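Local coordinates for protein UDP-N-acetylmuramate--L-alanine ligase (Thermotoga maritima, PDB 1J6U) that catalyses the ATP-dependent joining of L-alanine to UDP-N-acetylmuramate, a step of peptidoglycan biosynthesis in cell wall formation, at residues D123-T128 / V167-E172; T129-H134 / E304-V309; L185-A190 / D217-F222. One frame throughout, in Å; residues are numbered along the deposited sequence.

Contact 1: D123-T128 / V167-E172; sequences DGKTTT and VYELDE
The P-loop of the Mur ligase middle domain and the start of its helix 125-138 meet strand 166-170 here, chiefly through Lys125 and Thr126 against Glu169. The side chains of Lys125 and Glu169 cross at about a right angle, with Lys125 CG 3.2 Å from Glu169 CG. Lys125 leaves the helix with CG anti to its backbone N (chi1 171°) and runs straight to CD. Lys125 CD passes 3.3 Å from Leu170 O. A bend at chi3 (55°) then brings NZ near Asp171. Lys125 NZ forms a long salt bridge with Asp171 OD1 at 3.6 Å, and it also hydrogen-bonds to Gly121 O. Asp171 OD1 has a second partner in Ser173. The loop from Gly121 to Thr127 is predicted to bind ATP, as in other P-loop enzymes, where the lysine and the following threonine face the nucleotide phosphates and the metal ion. Gly124 takes the N-cap position, with phi 95°, a backbone shape suited to glycine. The backbone bond from Thr128 N to Gly124 O closes the first helical turn. Thr128 OG1 adds a second bond, 2.8 Å from Gly124 O and above the carbonyl plane. On the strand, Glu169 is extended beyond CG and brings its carboxylate to Thr126. Thr126 OG1 lies 2.8 Å from Glu169 OE1, at most a weak hydrogen bond, since the hydroxyl proton may go to another acceptor. The stronger partner of Glu169 OE1 is Gly148 N, which helps fix the carboxylate beside the helix start. Thr126 CG2 also lies 3.2 Å from Glu169 OE1.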
# COMPACT_ATOMS: atom_id res chain seq x y z
N ASP A 123 4.47 -1.76 -8.25
CA ASP A 123 4.99 -1.85 -6.90
C ASP A 123 5.48 -0.51 -6.38
O ASP A 123 6.07 0.24 -7.12
CB ASP A 123 6.20 -2.80 -6.86
CG ASP A 123 5.94 -4.10 -7.61
OD1 ASP A 123 5.05 -4.88 -7.16
OD2 ASP A 123 6.63 -4.35 -8.63
N GLY A 124 5.26 -0.25 -5.09
CA GLY A 124 5.76 0.96 -4.45
C GLY A 124 4.80 2.13 -4.38
O GLY A 124 5.02 3.14 -3.71
N LYS A 125 3.71 1.95 -5.08
CA LYS A 125 2.67 2.93 -5.22
C LYS A 125 2.13 3.54 -3.93
O LYS A 125 2.06 4.76 -3.80
CB LYS A 125 1.57 2.28 -6.07
CG LYS A 125 0.29 2.99 -6.20
CD LYS A 125 -0.61 2.16 -7.09
CE LYS A 125 -0.74 0.76 -6.51
NZ LYS A 125 -1.21 -0.24 -7.50
N THR A 126 1.78 2.70 -2.97
CA THR A 126 1.19 3.21 -1.74
C THR A 126 2.18 3.94 -0.87
O THR A 126 1.86 4.99 -0.29
CB THR A 126 0.48 2.05 -0.92
OG1 THR A 126 -0.40 1.34 -1.79
CG2 THR A 126 -0.36 2.59 0.21
N THR A 127 3.39 3.39 -0.74
CA THR A 127 4.42 4.05 0.07
C THR A 127 4.80 5.39 -0.58
O THR A 127 4.92 6.42 0.12
CB THR A 127 5.69 3.17 0.24
OG1 THR A 127 5.43 2.15 1.20
CG2 THR A 127 6.88 4.01 0.74
N THR A 128 4.98 5.36 -1.90
CA THR A 128 5.35 6.57 -2.65
C THR A 128 4.28 7.62 -2.46
O THR A 128 4.57 8.79 -2.17
CB THR A 128 5.53 6.25 -4.13
OG1 THR A 128 6.67 5.38 -4.26
CG2 THR A 128 5.76 7.55 -4.94
N VAL A 167 -3.66 14.44 -3.17
CA VAL A 167 -2.70 13.37 -3.44
C VAL A 167 -3.45 12.05 -3.44
O VAL A 167 -4.20 11.75 -2.50
CB VAL A 167 -1.62 13.27 -2.31
CG1 VAL A 167 -0.49 12.38 -2.75
CG2 VAL A 167 -1.11 14.62 -1.92
N TYR A 168 -3.23 11.23 -4.46
CA TYR A 168 -3.89 9.93 -4.51
C TYR A 168 -3.15 8.87 -5.28
O TYR A 168 -2.22 9.12 -6.05
CB TYR A 168 -5.30 10.09 -5.06
CG TYR A 168 -5.31 10.64 -6.45
CD1 TYR A 168 -5.31 9.79 -7.57
CD2 TYR A 168 -5.32 12.04 -6.67
CE1 TYR A 168 -5.32 10.31 -8.87
CE2 TYR A 168 -5.34 12.58 -7.97
CZ TYR A 168 -5.34 11.71 -9.06
OH TYR A 168 -5.43 12.23 -10.31
N GLU A 169 -3.59 7.66 -5.04
CA GLU A 169 -3.03 6.44 -5.61
C GLU A 169 -3.93 6.04 -6.80
O GLU A 169 -5.11 6.09 -6.70
CB GLU A 169 -3.09 5.39 -4.50
CG GLU A 169 -2.32 4.11 -4.66
CD GLU A 169 -2.39 3.23 -3.40
OE1 GLU A 169 -1.94 3.67 -2.32
OE2 GLU A 169 -2.92 2.09 -3.51
N LEU A 170 -3.36 5.66 -7.93
CA LEU A 170 -4.18 5.20 -9.03
C LEU A 170 -3.82 3.75 -9.23
O LEU A 170 -2.65 3.40 -9.40
CB LEU A 170 -3.85 5.95 -10.33
CG LEU A 170 -4.71 7.16 -10.64
CD1 LEU A 170 -4.35 7.66 -12.01
CD2 LEU A 170 -6.16 6.78 -10.61
N ASP A 171 -4.81 2.88 -9.22
CA ASP A 171 -4.50 1.47 -9.42
C ASP A 171 -4.46 1.12 -10.91
O ASP A 171 -5.47 1.19 -11.61
CB ASP A 171 -5.53 0.60 -8.71
CG ASP A 171 -5.40 -0.84 -9.09
OD1 ASP A 171 -4.24 -1.33 -9.11
OD2 ASP A 171 -6.44 -1.48 -9.36
N GLU A 172 -3.29 0.75 -11.40
CA GLU A 172 -3.18 0.42 -12.79
C GLU A 172 -3.77 -0.93 -13.11
O GLU A 172 -3.45 -1.55 -14.14
CB GLU A 172 -1.71 0.51 -13.26
CG GLU A 172 -0.63 -0.13 -12.38
CD GLU A 172 -0.77 -1.63 -12.21
OE1 GLU A 172 -1.71 -2.05 -11.50
OE2 GLU A 172 0.06 -2.38 -12.79

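Contact 2: T129-H134 / E304-V309; sequences TAMVAH and EEFRGV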
# COMPACT_ATOMS: atom_id res chain seq x y z
N THR A 129 3.02 7.20 -2.57
CA THR A 129 1.92 8.12 -2.33
C THR A 129 1.95 8.68 -0.91
O THR A 129 1.68 9.86 -0.69
CB THR A 129 0.57 7.44 -2.49
OG1 THR A 129 0.50 6.80 -3.76
CG2 THR A 129 -0.53 8.46 -2.36
N ALA A 130 2.28 7.83 0.05
CA ALA A 130 2.29 8.26 1.44
C ALA A 130 3.42 9.28 1.62
O ALA A 130 3.28 10.29 2.35
CB ALA A 130 2.44 7.03 2.39
N MSE A 131 4.54 9.01 0.94
CA MSE A 131 5.67 9.93 0.99
C MSE A 131 5.27 11.32 0.44
O MSE A 131 5.51 12.33 1.09
CB MSE A 131 6.84 9.35 0.22
CG MSE A 131 7.53 8.28 0.93
SE MSE A 131 8.91 7.52 -0.14
CE MSE A 131 9.95 6.70 1.28
N VAL A 132 4.64 11.34 -0.75
CA VAL A 132 4.19 12.57 -1.38
C VAL A 132 3.28 13.31 -0.42
O VAL A 132 3.49 14.49 -0.15
CB VAL A 132 3.42 12.28 -2.70
CG1 VAL A 132 2.84 13.60 -3.30
CG2 VAL A 132 4.36 11.66 -3.69
N ALA A 133 2.27 12.61 0.09
CA ALA A 133 1.35 13.20 1.03
C ALA A 133 2.09 13.72 2.26
O ALA A 133 1.82 14.82 2.76
CB ALA A 133 0.29 12.15 1.49
N HIS A 134 2.99 12.90 2.80
CA HIS A 134 3.76 13.31 3.97
C HIS A 134 4.58 14.60 3.71
O HIS A 134 4.59 15.50 4.54
CB HIS A 134 4.66 12.14 4.39
CG HIS A 134 5.64 12.46 5.47
ND1 HIS A 134 5.28 12.57 6.79
CD2 HIS A 134 6.98 12.63 5.43
CE1 HIS A 134 6.35 12.78 7.52
NE2 HIS A 134 7.40 12.81 6.72
N GLU A 304 13.04 12.14 5.80
CA GLU A 304 13.78 11.47 6.85
C GLU A 304 12.84 11.04 7.98
O GLU A 304 13.02 10.00 8.58
CB GLU A 304 14.89 12.38 7.38
CG GLU A 304 15.65 11.76 8.51
CD GLU A 304 16.98 12.42 8.75
OE1 GLU A 304 17.05 13.66 8.64
OE2 GLU A 304 17.94 11.68 9.06
N GLU A 305 11.81 11.84 8.22
CA GLU A 305 10.84 11.58 9.27
C GLU A 305 9.67 10.65 8.88
O GLU A 305 8.93 10.23 9.73
CB GLU A 305 10.29 12.93 9.76
CG GLU A 305 11.23 13.71 10.70
CD GLU A 305 10.79 15.18 10.93
OE1 GLU A 305 9.59 15.48 10.76
OE2 GLU A 305 11.65 16.03 11.30
N PHE A 306 9.52 10.35 7.61
CA PHE A 306 8.43 9.54 7.12
C PHE A 306 8.37 8.25 7.89
O PHE A 306 9.35 7.56 7.94
CB PHE A 306 8.66 9.22 5.66
CG PHE A 306 7.65 8.32 5.07
CD1 PHE A 306 6.29 8.67 5.07
CD2 PHE A 306 8.05 7.13 4.49
CE1 PHE A 306 5.37 7.84 4.49
CE2 PHE A 306 7.14 6.29 3.90
CZ PHE A 306 5.79 6.64 3.90
N ARG A 307 7.21 7.93 8.48
CA ARG A 307 7.12 6.73 9.30
C ARG A 307 6.65 5.45 8.65
O ARG A 307 6.70 4.38 9.25
CB ARG A 307 6.37 7.05 10.60
CG ARG A 307 7.26 7.91 11.52
CD ARG A 307 6.64 8.33 12.85
N GLY A 308 6.27 5.53 7.38
CA GLY A 308 5.88 4.33 6.66
C GLY A 308 4.40 4.08 6.68
O GLY A 308 3.62 4.77 7.36
N VAL A 309 4.01 3.08 5.92
CA VAL A 309 2.61 2.70 5.82
C VAL A 309 2.44 1.37 6.48
O VAL A 309 3.31 0.51 6.30
CB VAL A 309 2.21 2.50 4.38
CG1 VAL A 309 0.72 2.00 4.29
CG2 VAL A 309 2.46 3.77 3.64
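Phe306 reaches from the end of helix 296-305 to helix 125-138, and each part of its side chain meets a different residue. Phe306 CB lies 3.8 Å from His134 CD2. CG stands anti to the backbone N (chi1 176°), which places the ring against helix 125-138. One ring edge then follows His134: Phe306 CD1 is 3.9 Å from His134 CG. The two rings meet obliquely, with planes at 57°. On the other side of the ring, CD2 and CE2 are the atoms nearest Met131, a selenomethionine. Met131 CG sits over the Phe306 face in a CH-pi contact, 3.7 Å from the centroid, and the selenium makes an oblique Met-aromatic contact. Gly308 N, of the same segment as Phe306, lies over the centre of the opposite face. At the tip, Phe306 CZ is 3.7 Å from Ala130 CB, near the ring plane. Ala130 CB also packs tightly on Val309 CG2, at 3.5 Å. The contact thus joins the P-loop helix to the segment that follows helix 296-305. His134 lays a ring face against Phe306 CA, while its NE2 hydrogen-bonds to Ala302 O. No hydrogen bond spans the two segments, so the joint rests on apolar and aromatic packing, with the histidine's polar end held by helix 296-305.

Contact 3: L185-A190 / D217-F222; sequences LIITNA and DLVVTF
Leu185 O accepts the shortest bond of this strand pair, from Val220 N at 2.7 Å, with an N-H...O angle of 168°. Val219 CA also approaches Leu185 O, 3.3 Å away, in a CA-H...O contact. Leu185 N in turn donates to Leu218 O at 2.9 Å. Further along, Ile187 N donates to Val220 O, also at 2.9 Å. This alternation is that of parallel strands; the axes of residues 185-187 and 218-222 are inclined by 14°. Strands 184-187 and 218-222 are joined through helix 202-214 as a beta-alpha-beta unit in the central sheet of the middle domain. Leu185, Ile187, Val219 and Thr221 share one face of the sheet, where Leu185 and Ile187 pack on helix 202-214. With CG1 turned away from the carbonyl carbon (chi1 -60°), Ile187 CD1 reaches across to Val219 CG1 at 4.0 Å. On the other face Ile186 and Val220 run alongside each other in the same direction, with Ile186 CG1 3.9 Å from Val220 CB. Helix 276-291 covers both. Just past the end of strand 184-187, Thr188 O comes within 3.1 Å of Phe222 CB, at the last residue of the other strand. The Phe222 ring meets that oxygen and Asn189 CB obliquely, and also meets the ring of Phe236.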
# COMPACT_ATOMS: atom_id res chain seq x y z
N LEU A 185 2.27 12.97 -12.15
CA LEU A 185 2.08 11.56 -12.02
C LEU A 185 3.43 10.85 -11.84
O LEU A 185 4.37 11.03 -12.65
CB LEU A 185 1.43 11.03 -13.27
CG LEU A 185 1.50 9.51 -13.39
CD1 LEU A 185 0.42 8.95 -12.46
CD2 LEU A 185 1.30 9.06 -14.85
N ILE A 186 3.55 10.08 -10.75
CA ILE A 186 4.75 9.26 -10.58
C ILE A 186 4.29 7.85 -10.99
O ILE A 186 3.20 7.39 -10.59
CB ILE A 186 5.23 9.15 -9.12
CG1 ILE A 186 5.84 10.47 -8.65
CG2 ILE A 186 6.27 8.05 -9.02
CD1 ILE A 186 6.26 10.45 -7.14
N ILE A 187 5.07 7.20 -11.84
CA ILE A 187 4.75 5.84 -12.25
C ILE A 187 5.95 5.09 -11.68
O ILE A 187 7.04 5.19 -12.24
CB ILE A 187 4.78 5.65 -13.78
CG1 ILE A 187 3.75 6.56 -14.46
CG2 ILE A 187 4.49 4.19 -14.11
CD1 ILE A 187 3.76 6.44 -16.01
N THR A 188 5.73 4.35 -10.58
CA THR A 188 6.82 3.62 -9.90
C THR A 188 7.47 2.59 -10.80
O THR A 188 8.70 2.46 -10.81
CB THR A 188 6.32 2.88 -8.67
OG1 THR A 188 5.18 2.10 -9.04
CG2 THR A 188 5.92 3.85 -7.59
N ASN A 189 6.63 1.87 -11.54
CA ASN A 189 7.07 0.83 -12.49
C ASN A 189 5.78 0.29 -13.04
O ASN A 189 4.69 0.60 -12.54
CB ASN A 189 7.82 -0.30 -11.81
CG ASN A 189 7.08 -0.81 -10.59
OD1 ASN A 189 5.88 -1.09 -10.64
ND2 ASN A 189 7.78 -0.89 -9.47
N ALA A 190 5.89 -0.55 -14.05
CA ALA A 190 4.71 -1.10 -14.71
C ALA A 190 5.13 -2.45 -15.27
O ALA A 190 5.64 -2.54 -16.40
CB ALA A 190 4.25 -0.15 -15.84
N ASP A 217 0.80 16.99 -16.78
CA ASP A 217 1.84 18.00 -16.99
C ASP A 217 3.26 17.48 -16.77
O ASP A 217 4.16 17.75 -17.57
CB ASP A 217 1.58 19.18 -16.09
CG ASP A 217 0.21 19.74 -16.30
OD1 ASP A 217 -0.30 19.54 -17.43
OD2 ASP A 217 -0.34 20.38 -15.37
N LEU A 218 3.47 16.73 -15.69
CA LEU A 218 4.79 16.20 -15.42
C LEU A 218 4.69 14.72 -15.01
O LEU A 218 3.96 14.36 -14.09
CB LEU A 218 5.44 17.04 -14.33
CG LEU A 218 6.85 16.69 -13.85
CD1 LEU A 218 7.84 16.97 -14.95
CD2 LEU A 218 7.17 17.50 -12.60
N VAL A 219 5.43 13.88 -15.71
CA VAL A 219 5.41 12.47 -15.42
C VAL A 219 6.77 12.06 -14.87
O VAL A 219 7.80 12.36 -15.48
CB VAL A 219 5.09 11.64 -16.71
CG1 VAL A 219 5.20 10.16 -16.43
CG2 VAL A 219 3.67 11.94 -17.19
N VAL A 220 6.78 11.41 -13.70
CA VAL A 220 8.06 10.94 -13.16
C VAL A 220 8.03 9.46 -13.45
O VAL A 220 7.03 8.76 -13.24
CB VAL A 220 8.25 11.21 -11.66
CG1 VAL A 220 9.48 10.50 -11.18
CG2 VAL A 220 8.45 12.73 -11.42
N THR A 221 9.16 8.96 -13.89
CA THR A 221 9.20 7.60 -14.28
C THR A 221 10.48 6.89 -13.89
O THR A 221 11.54 7.52 -13.71
CB THR A 221 8.95 7.59 -15.79
OG1 THR A 221 7.88 6.71 -16.07
CG2 THR A 221 10.20 7.24 -16.55
N PHE A 222 10.36 5.56 -13.75
CA PHE A 222 11.46 4.68 -13.38
C PHE A 222 12.30 4.39 -14.63
O PHE A 222 11.89 3.68 -15.56
CB PHE A 222 10.89 3.39 -12.76
CG PHE A 222 11.94 2.42 -12.32
CD1 PHE A 222 13.13 2.88 -11.75
CD2 PHE A 222 11.75 1.05 -12.47
CE1 PHE A 222 14.11 1.98 -11.34
CE2 PHE A 222 12.72 0.14 -12.06
CZ PHE A 222 13.91 0.61 -11.50

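How the contacts relate
Contacts 1 and 2 share helix 125-138, with centres about 12 Å apart. Contact 1 uses its first turn and contact 2 the following turns. They touch where Val167 CG1 packs on Val132 CG1 at 3.6 Å. The side chain of Phe306 is about 4 Å from that of Thr127, which is predicted to bind ATP. Contact 3 lies in the same sheet as strand 166-170, its centre about 10 Å from that of contact 1. It reaches the predicted ATP loop through its 188-189 turn. Thr188 OG1 hydrogen-bonds to Asp123 O, and Asn189 OD1 probably to Asp123 N at 2.8 Å. The centres of contacts 2 and 3 are about 17 Å apart; Val132 CG2 meets Ile186 CD1 at 4.1 Å.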